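Local structure of beta-N-acetylhexosaminidase (Thermotoga neapolitana, 5C0Q) at the interface of chains A and B. The protein probably hydrolyses terminal non-reducing N-acetyl-D-hexosamine residues from N-acetyl-beta-D-hexosaminides, as a zinc-binding glycoside hydrolase of family 3. Residues are numbered along the deposited sequence; one frame, centred on the assembly and turned at random. Chains: chain A/B, Beta-N-acetylhexosaminidase.

Contact 1: the interface of chains A and B. Residues chain A 101, 104-105, 319-320; chain B 97, 101.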
loop_
_atom_site.group_PDB
_atom_site.type_symbol
_atom_site.label_atom_id
_atom_site.label_comp_id
_atom_site.label_asym_id
_atom_site.label_seq_id
_atom_site.Cartn_x
_atom_site.Cartn_y
_atom_site.Cartn_z
ATOM N N ARG A 101 5.145 -4.446 -10.134
ATOM C CA ARG A 101 5.009 -3.054 -10.543
ATOM C C ARG A 101 4.958 -2.083 -9.351
ATOM O O ARG A 101 5.627 -1.058 -9.339
ATOM C CB ARG A 101 3.777 -2.921 -11.419
ATOM C CG ARG A 101 3.753 -1.728 -12.262
ATOM C CD ARG A 101 2.749 -1.908 -13.391
ATOM N NE ARG A 101 2.924 -0.857 -14.388
ATOM C CZ ARG A 101 2.093 0.160 -14.584
ATOM N NH1 ARG A 101 0.965 0.289 -13.877
ATOM N NH2 ARG A 101 2.381 1.039 -15.527
ATOM N N ASN A 104 8.376 -1.986 -7.786
ATOM C CA ASN A 104 9.314 -1.262 -8.594
ATOM C C ASN A 104 9.076 0.252 -8.472
ATOM O O ASN A 104 10.016 1.021 -8.426
ATOM C CB ASN A 104 9.239 -1.752 -10.040
ATOM C CG ASN A 104 10.084 -0.923 -11.002
ATOM O OD1 ASN A 104 9.640 0.091 -11.506
ATOM N ND2 ASN A 104 11.291 -1.358 -11.250
ATOM N N THR A 105 7.815 0.658 -8.377
ATOM C CA THR A 105 7.474 2.046 -8.132
ATOM C C THR A 105 8.027 2.521 -6.788
ATOM O O THR A 105 8.468 3.650 -6.667
ATOM C CB THR A 105 5.959 2.285 -8.159
ATOM O OG1 THR A 105 5.381 1.629 -9.280
ATOM C CG2 THR A 105 5.639 3.753 -8.238
ATOM N N ARG A 319 13.591 4.920 -12.385
ATOM C CA ARG A 319 13.532 6.336 -12.108
ATOM C C ARG A 319 12.879 6.436 -10.765
ATOM O O ARG A 319 13.053 7.421 -10.041
ATOM C CB ARG A 319 12.776 7.132 -13.197
ATOM C CG ARG A 319 11.333 6.728 -13.471
ATOM C CD ARG A 319 10.724 7.616 -14.561
ATOM N NE ARG A 319 9.389 7.180 -14.956
ATOM C CZ ARG A 319 8.653 7.799 -15.878
ATOM N NH1 ARG A 319 9.109 8.917 -16.452
ATOM N NH2 ARG A 319 7.444 7.335 -16.197
ATOM N N PHE A 320 12.169 5.364 -10.420
ATOM C CA PHE A 320 11.251 5.399 -9.295
ATOM C C PHE A 320 11.954 5.134 -7.997
ATOM O O PHE A 320 12.563 4.086 -7.823
ATOM C CB PHE A 320 10.146 4.375 -9.472
ATOM C CG PHE A 320 9.306 4.613 -10.675
ATOM C CD1 PHE A 320 8.561 5.774 -10.816
ATOM C CD2 PHE A 320 9.293 3.686 -11.699
ATOM C CE1 PHE A 320 7.804 5.973 -11.942
ATOM C CE2 PHE A 320 8.548 3.886 -12.823
ATOM C CZ PHE A 320 7.800 5.022 -12.947
ATOM N N GLU B 97 3.313 10.928 -10.021
ATOM C CA GLU B 97 3.548 9.814 -10.907
ATOM C C GLU B 97 3.621 8.533 -10.100
ATOM O O GLU B 97 3.022 7.566 -10.457
ATOM C CB GLU B 97 4.819 10.011 -11.719
ATOM C CG GLU B 97 4.964 8.992 -12.814
ATOM C CD GLU B 97 6.249 9.125 -13.569
ATOM O OE1 GLU B 97 7.058 10.007 -13.226
ATOM O OE2 GLU B 97 6.459 8.339 -14.506
ATOM N N ARG B 101 0.839 5.673 -10.642
ATOM C CA ARG B 101 1.241 4.370 -11.129
ATOM C C ARG B 101 0.732 3.227 -10.249
ATOM O O ARG B 101 0.169 2.260 -10.730
ATOM C CB ARG B 101 2.752 4.328 -11.244
ATOM C CG ARG B 101 3.252 3.266 -12.133
ATOM C CD ARG B 101 4.681 3.567 -12.533
ATOM N NE ARG B 101 5.103 2.688 -13.613
ATOM C CZ ARG B 101 5.933 1.671 -13.439
ATOM N NH1 ARG B 101 6.437 1.425 -12.231
ATOM N NH2 ARG B 101 6.260 0.910 -14.469
#
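Helix 90-106 of chain B, carrying B:Glu97 and B:Arg101, faces its own copy in chain A and the extended backbone of A:Phe320 in the loop that follows helix 299-315. In this family 3 glycoside hydrolase the patch shows how one long arginine can be held by unlike surfaces. B:Arg101 leaves its helix with CG anti to the backbone N (chi1 -160°) and runs extended to NE, which carries the guanidinium across to chain A. There the A:Phe320 ring lies almost parallel to the guanidinium, the planes 16° apart, and overlaps its rim, with A:Phe320 CE2 3.3 Å from B:Arg101 NH1. The aliphatic part joins in, B:Arg101 CD lying 3.5 Å from A:Phe320 CZ. Over the opposite face comes A:Arg101 through NE, the two guanidinium planes turned 55° apart. B:Arg101 NH1 also gives a weak hydrogen bond of 3.1 Å to the hydroxyl OG1 of A:Thr105; that hydroxyl donates to A:Arg101 O at 2.7 Å, which is likely to orient it to accept. An alanine in place of B:Arg101 would remove the guanidinium and is likely to leave A:Phe320 without the flat group beside it and A:Thr105 OG1 without its donor. The B:Glu97 carboxylate is modelled in a salt bridge over a guanidinium face of A:Arg319, doubtful in detail because that side chain is poorly ordered and the contact too short. The carboxylate carbon CD of B:Glu97 packs 3.9 Å from A:Phe320 CE1.

Contact 2: the interface of chains A and B. Residues chain A 97-98, 101-102, 105; chain B 101, 104-105, 320.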
loop_
_atom_site.group_PDB
_atom_site.type_symbol
_atom_site.label_atom_id
_atom_site.label_comp_id
_atom_site.label_asym_id
_atom_site.label_seq_id
_atom_site.Cartn_x
_atom_site.Cartn_y
_atom_site.Cartn_z
ATOM N N GLU A 97 2.947 -9.592 -11.560
ATOM C CA GLU A 97 3.186 -8.382 -12.329
ATOM C C GLU A 97 2.739 -7.176 -11.507
ATOM O O GLU A 97 3.461 -6.237 -11.354
ATOM C CB GLU A 97 2.458 -8.416 -13.700
ATOM C CG GLU A 97 2.867 -7.272 -14.587
ATOM C CD GLU A 97 2.055 -7.135 -15.859
ATOM O OE1 GLU A 97 1.153 -7.952 -16.093
ATOM O OE2 GLU A 97 2.247 -6.137 -16.579
ATOM N N MET A 98 1.542 -7.265 -10.955
ATOM C CA MET A 98 0.957 -6.254 -10.124
ATOM C C MET A 98 1.832 -5.952 -8.937
ATOM O O MET A 98 2.090 -4.786 -8.634
ATOM C CB MET A 98 -0.425 -6.691 -9.656
ATOM C CG MET A 98 -1.110 -5.709 -8.738
ATOM S SD MET A 98 -2.263 -6.445 -7.575
ATOM C CE MET A 98 -1.193 -7.095 -6.343
ATOM N N ARG A 101 5.145 -4.446 -10.134
ATOM C CA ARG A 101 5.009 -3.054 -10.543
ATOM C C ARG A 101 4.958 -2.083 -9.351
ATOM O O ARG A 101 5.627 -1.058 -9.339
ATOM C CB ARG A 101 3.777 -2.921 -11.419
ATOM C CG ARG A 101 3.753 -1.728 -12.262
ATOM C CD ARG A 101 2.749 -1.908 -13.391
ATOM N NE ARG A 101 2.924 -0.857 -14.388
ATOM C CZ ARG A 101 2.093 0.160 -14.584
ATOM N NH1 ARG A 101 0.965 0.289 -13.877
ATOM N NH2 ARG A 101 2.381 1.039 -15.527
ATOM N N ILE A 102 4.147 -2.414 -8.359
ATOM C CA ILE A 102 4.072 -1.656 -7.126
ATOM C C ILE A 102 5.422 -1.591 -6.431
ATOM O O ILE A 102 5.845 -0.520 -6.014
ATOM C CB ILE A 102 3.005 -2.246 -6.194
ATOM C CG1 ILE A 102 1.625 -1.963 -6.761
ATOM C CG2 ILE A 102 3.118 -1.647 -4.844
ATOM C CD1 ILE A 102 0.534 -2.593 -6.019
ATOM N N THR A 105 7.815 0.658 -8.377
ATOM C CA THR A 105 7.474 2.046 -8.132
ATOM C C THR A 105 8.027 2.521 -6.788
ATOM O O THR A 105 8.468 3.650 -6.667
ATOM C CB THR A 105 5.959 2.285 -8.159
ATOM O OG1 THR A 105 5.381 1.629 -9.280
ATOM C CG2 THR A 105 5.639 3.753 -8.238
ATOM N N ARG B 101 0.839 5.673 -10.642
ATOM C CA ARG B 101 1.241 4.370 -11.129
ATOM C C ARG B 101 0.732 3.227 -10.249
ATOM O O ARG B 101 0.169 2.260 -10.730
ATOM C CB ARG B 101 2.752 4.328 -11.244
ATOM C CG ARG B 101 3.252 3.266 -12.133
ATOM C CD ARG B 101 4.681 3.567 -12.533
ATOM N NE ARG B 101 5.103 2.688 -13.613
ATOM C CZ ARG B 101 5.933 1.671 -13.439
ATOM N NH1 ARG B 101 6.437 1.425 -12.231
ATOM N NH2 ARG B 101 6.260 0.910 -14.469
ATOM N N ASN B 104 -2.982 3.040 -10.686
ATOM C CA ASN B 104 -3.317 2.487 -11.971
ATOM C C ASN B 104 -3.156 0.967 -11.943
ATOM O O ASN B 104 -3.982 0.254 -12.503
ATOM C CB ASN B 104 -2.466 3.129 -13.084
ATOM C CG ASN B 104 -2.646 2.437 -14.437
ATOM O OD1 ASN B 104 -2.003 1.432 -14.702
ATOM N ND2 ASN B 104 -3.518 2.954 -15.269
ATOM N N THR B 105 -2.125 0.484 -11.252
ATOM C CA THR B 105 -1.952 -0.933 -11.045
ATOM C C THR B 105 -3.103 -1.574 -10.267
ATOM O O THR B 105 -3.530 -2.658 -10.596
ATOM C CB THR B 105 -0.660 -1.234 -10.289
ATOM O OG1 THR B 105 0.429 -0.557 -10.904
ATOM C CG2 THR B 105 -0.381 -2.694 -10.307
ATOM N N PHE B 320 -4.645 -3.748 -15.878
ATOM C CA PHE B 320 -4.450 -3.970 -14.463
ATOM C C PHE B 320 -5.715 -3.870 -13.644
ATOM O O PHE B 320 -6.357 -2.814 -13.601
ATOM C CB PHE B 320 -3.458 -2.963 -13.903
ATOM C CG PHE B 320 -2.072 -3.130 -14.419
ATOM C CD1 PHE B 320 -1.374 -4.301 -14.194
ATOM C CD2 PHE B 320 -1.471 -2.117 -15.142
ATOM C CE1 PHE B 320 -0.113 -4.457 -14.673
ATOM C CE2 PHE B 320 -0.208 -2.265 -15.621
ATOM C CZ PHE B 320 0.480 -3.440 -15.382
#
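This is a two-fold symmetric interface between copies of one protein, here the facing 90-106 helices and the B:Phe320 loop, and it joins the two chains of the deposited assembly. It illustrates how a charged side chain can serve as both hydrogen-bond donor and packing surface. B:Thr105 and B:Asn104 together receive NH1 of A:Arg101: the hydroxyl OG1 accepts at 3.1 Å and the amide oxygen OD1 at 3.3 Å. Both acceptors sit some 25° out of the guanidinium plane, and both bonds are bent at the hydrogen. B:Thr105 OG1 passes its own hydrogen to B:Arg101 O at 2.8 Å, within its own helix. With OG1 beside the backbone N (chi1 -50°), B:Thr105 points its methyl CG2 the other way, against A:Met98 CG at 3.5 Å and more distantly A:Ile102, which gives the polar grip an apolar flank. B:Phe320, poorly ordered, lies over one guanidinium face of A:Arg101, its CZ reaching CD at 3.4 Å. A:Glu97 stretches from the same side of its helix, one turn earlier, and sets its carboxylate steeply against the ring, CD 3.6 Å from B:Phe320 CE1. If this dimer exists in solution, which the structure alone does not show, the site would fix the register of the two helices by binding each arginine to the last turn of its partner.

Contact 1 and contact 2 lie about 8 Å apart, measured between the centres of their C-alpha atoms, and share A:Arg101, A:Thr105 and B:Arg101. They are largely two halves of one two-fold symmetric surface: the chain that offers its phenylalanine loop in contact 1 offers its helical arginine in contact 2. The paired arginines sit between them, so a shift of helix 90-106 in either chain would be expected to disturb both. The asparagine lies slightly farther from the arginine in contact 1, a difference too small to mean much at this resolution. Such repetition lets a short stretch of sequence be used twice in one assembly.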